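Local coordinates for lysine-sensitive aspartokinase 3 (Escherichia coli, PDB 2J0X), which catalyses the ATP-dependent phosphorylation of L-aspartate to 4-phospho-L-aspartate, the first step of lysine biosynthesis, and is allosterically inhibited by lysine, at residues Ile337-Ile342 / Val349-Asp354. Numbering follows the deposited sequence.
With LYS (lysine), chain F.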
ATOM      1  N   ILE A 337       2.147  13.445  -0.461  1.00 40.96           N
ATOM      2  CA  ILE A 337       2.543  12.699   0.718  1.00 35.88           C
ATOM      3  C   ILE A 337       3.266  11.421   0.333  1.00 32.39           C
ATOM      4  O   ILE A 337       2.926  10.749  -0.645  1.00 38.03           O
ATOM      5  CB  ILE A 337       1.332  12.377   1.633  1.00 34.41           C
ATOM      6  CG1 ILE A 337       0.884  13.650   2.344  1.00 36.73           C
ATOM      7  CG2 ILE A 337       1.703  11.314   2.669  1.00 24.47           C
ATOM      8  CD1 ILE A 337      -0.148  13.406   3.423  1.00 49.84           C
ATOM      9  N   SER A 338       4.292  11.110   1.107  1.00 29.54           N
ATOM     10  CA  SER A 338       5.078   9.918   0.890  1.00 29.17           C
ATOM     11  C   SER A 338       4.744   8.949   2.017  1.00 28.82           C
ATOM     12  O   SER A 338       4.779   9.308   3.197  1.00 24.18           O
ATOM     13  CB  SER A 338       6.564  10.264   0.912  1.00 22.43           C
ATOM     14  OG  SER A 338       7.348   9.134   0.591  1.00 43.53           O
ATOM     15  N   VAL A 339       4.394   7.723   1.649  1.00 23.53           N
ATOM     16  CA  VAL A 339       4.056   6.721   2.637  1.00 25.11           C
ATOM     17  C   VAL A 339       5.319   5.989   3.064  1.00 24.89           C
ATOM     18  O   VAL A 339       6.144   5.618   2.235  1.00 19.02           O
ATOM     19  CB  VAL A 339       3.036   5.696   2.066  1.00 33.23           C
ATOM     20  CG1 VAL A 339       2.741   4.611   3.091  1.00 13.95           C
ATOM     21  CG2 VAL A 339       1.745   6.408   1.681  1.00 44.23           C
ATOM     22  N   ASP A 340       5.480   5.793   4.367  1.00 30.97           N
ATOM     23  CA  ASP A 340       6.642   5.067   4.867  1.00 29.11           C
ATOM     24  C   ASP A 340       6.239   3.619   5.169  1.00 26.46           C
ATOM     25  O   ASP A 340       6.396   2.731   4.329  1.00 34.31           O
ATOM     26  CB  ASP A 340       7.203   5.746   6.129  1.00 20.47           C
ATOM     27  CG  ASP A 340       8.564   5.179   6.556  1.00 33.09           C
ATOM     28  OD1 ASP A 340       9.259   4.563   5.720  1.00 45.71           O
ATOM     29  OD2 ASP A 340       8.955   5.365   7.728  1.00 37.96           O
ATOM     30  N   LEU A 341       5.703   3.387   6.362  1.00 20.47           N
ATOM     31  CA  LEU A 341       5.292   2.048   6.760  1.00 16.36           C
ATOM     32  C   LEU A 341       3.856   1.716   6.357  1.00 28.44           C
ATOM     33  O   LEU A 341       3.001   2.597   6.240  1.00 26.02           O
ATOM     34  CB  LEU A 341       5.420   1.890   8.267  1.00 15.39           C
ATOM     35  CG  LEU A 341       6.763   2.214   8.906  1.00 25.46           C
ATOM     36  CD1 LEU A 341       6.703   1.852  10.376  1.00 19.75           C
ATOM     37  CD2 LEU A 341       7.866   1.449   8.205  1.00 34.65           C
ATOM     38  N   ILE A 342       3.603   0.429   6.143  1.00 35.04           N
ATOM     39  CA  ILE A 342       2.280  -0.049   5.774  1.00 30.14           C
ATOM     40  C   ILE A 342       2.077  -1.440   6.351  1.00 28.77           C
ATOM     41  O   ILE A 342       2.936  -2.307   6.215  1.00 26.86           O
ATOM     42  CB  ILE A 342       2.108  -0.152   4.251  1.00 32.04           C
ATOM     43  CG1 ILE A 342       2.401   1.193   3.598  1.00 21.39           C
ATOM     44  CG2 ILE A 342       0.690  -0.622   3.916  1.00 20.49           C
ATOM     45  CD1 ILE A 342       2.424   1.108   2.099  1.00 21.62           C
ATOM     46  N   VAL A 349      -6.234  -1.077   6.643  1.00 21.24           N
ATOM     47  CA  VAL A 349      -4.827  -0.839   6.344  1.00 23.50           C
ATOM     48  C   VAL A 349      -4.324   0.359   7.151  1.00 18.95           C
ATOM     49  O   VAL A 349      -4.997   1.387   7.236  1.00 18.92           O
ATOM     50  CB  VAL A 349      -4.599  -0.532   4.858  1.00 17.72           C
ATOM     51  CG1 VAL A 349      -5.417   0.677   4.451  1.00 28.62           C
ATOM     52  CG2 VAL A 349      -3.127  -0.248   4.618  1.00  2.71           C
ATOM     53  N   ALA A 350      -3.142   0.217   7.745  1.00 14.68           N
ATOM     54  CA  ALA A 350      -2.540   1.288   8.541  1.00 16.40           C
ATOM     55  C   ALA A 350      -1.183   1.668   7.973  1.00 17.20           C
ATOM     56  O   ALA A 350      -0.343   0.806   7.697  1.00 21.64           O
ATOM     57  CB  ALA A 350      -2.376   0.857   9.998  1.00  2.71           C
ATOM     58  N   LEU A 351      -0.967   2.963   7.801  1.00  6.12           N
ATOM     59  CA  LEU A 351       0.297   3.427   7.260  1.00 27.01           C
ATOM     60  C   LEU A 351       0.767   4.659   8.018  1.00 31.03           C
ATOM     61  O   LEU A 351      -0.024   5.314   8.690  1.00 24.20           O
ATOM     62  CB  LEU A 351       0.147   3.762   5.774  1.00 24.99           C
ATOM     63  CG  LEU A 351      -0.676   5.001   5.410  1.00 25.56           C
ATOM     64  CD1 LEU A 351      -0.699   5.189   3.896  1.00 34.29           C
ATOM     65  CD2 LEU A 351      -2.078   4.844   5.933  1.00 38.22           C
ATOM     66  N   THR A 352       2.060   4.952   7.922  1.00 37.41           N
ATOM     67  CA  THR A 352       2.645   6.123   8.566  1.00 35.69           C
ATOM     68  C   THR A 352       3.156   7.042   7.471  1.00 37.83           C
ATOM     69  O   THR A 352       3.609   6.586   6.423  1.00 43.49           O
ATOM     70  CB  THR A 352       3.825   5.756   9.476  1.00 43.75           C
ATOM     71  OG1 THR A 352       4.863   5.147   8.696  1.00 45.03           O
ATOM     72  CG2 THR A 352       3.374   4.798  10.565  1.00 48.97           C
ATOM     73  N   LEU A 353       3.081   8.341   7.715  1.00 39.69           N
ATOM     74  CA  LEU A 353       3.527   9.320   6.736  1.00 40.17           C
ATOM     75  C   LEU A 353       5.044   9.481   6.745  1.00 47.24           C
ATOM     76  O   LEU A 353       5.653   9.596   7.812  1.00 42.17           O
ATOM     77  CB  LEU A 353       2.898  10.667   7.051  1.00 29.08           C
ATOM     78  CG  LEU A 353       1.404  10.602   7.328  1.00 29.63           C
ATOM     79  CD1 LEU A 353       0.939  11.904   7.951  1.00 31.81           C
ATOM     80  CD2 LEU A 353       0.674  10.311   6.031  1.00 30.54           C
ATOM     81  N   ASP A 354       5.654   9.486   5.562  1.00 49.34           N
ATOM     82  CA  ASP A 354       7.101   9.690   5.453  1.00 42.62           C
ATOM     83  C   ASP A 354       7.308  11.204   5.488  1.00 41.43           C
ATOM     84  O   ASP A 354       7.140  11.894   4.477  1.00 42.97           O
ATOM     85  CB  ASP A 354       7.633   9.100   4.141  1.00 46.61           C
ATOM     86  CG  ASP A 354       9.000   9.653   3.751  1.00 38.53           C
ATOM     87  OD1 ASP A 354       9.923   9.667   4.591  1.00 37.99           O
ATOM     88  OD2 ASP A 354       9.153  10.068   2.587  1.00 42.69           O
TER
HETATM   89  N   LYS F1450       7.216   6.661   0.043  1.00 33.99           N
HETATM   90  CA  LYS F1450       6.772   5.760  -1.022  1.00 39.51           C
HETATM   91  C   LYS F1450       5.464   6.261  -1.646  1.00 45.23           C
HETATM   92  O   LYS F1450       4.945   5.706  -2.623  1.00 49.38           O
HETATM   93  CB  LYS F1450       6.604   4.340  -0.471  1.00 37.11           C
HETATM   94  CG  LYS F1450       7.745   3.743   0.343  1.00 18.09           C
HETATM   95  CD  LYS F1450       7.374   2.371   0.900  1.00 14.28           C
HETATM   96  CE  LYS F1450       8.466   1.713   1.733  1.00 27.32           C
HETATM   97  NZ  LYS F1450       8.694   2.339   3.068  1.00 19.38           N
HETATM   98  OXT LYS F1450       4.879   7.325  -1.133  1.00 56.40           O
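T352 faces two residues of the opposite strand at once, D340 and L341, at a beta bulge where the antiparallel register slips by one between the V339–L353 and I342–L351 pairs. Its carbonyl O takes the D340 N-H at 2.9 Å in a nearly straight bond (170° at the hydrogen), and its own N donates to L341 O at 3.0 Å. The hydroxyl supplies a third link: with chi1 at 61°, OG1 lies between the backbone N and carbonyl carbon of T352, turned to L341, where it accepts the L341 N-H, OG1 to N 3.0 Å. A valine here has no hydroxyl, and L341 N would probably be left without its acceptor at the bulge.

At the bulge D340 leaves the extended conformation (psi -85°): its N is bonded to T352 O, while its carbonyl O is turned to the inhibitor lysine and accepts from the ligand NZ at 2.7 Å. V339 holds the other end, its N on OXT and its O on the amino N. S338 OG also accepts a bond from that amino group; it lies 2.8 Å from D354 OD2, but S321 O of the second subunit is within reach as well, so the acceptor of its proton is not settled. H320 of the second subunit packs on both S338 and D354.

V339 CG2 meets L351 CD1 at 3.5 Å, the two side chains crossing at about a right angle, whereas I342 runs alongside L351 and V349, its CG2 3.9 Å from V349 CG2.

Within the ACT region, strand 338-344 forms one edge of this chain's antiparallel sheet, and strand 348-354 pairs in turn with strand 299-314. Helix 324-334 packs F329 and L332 against V339 and L351, while L341 and T352 touch L430 of strand 426-432.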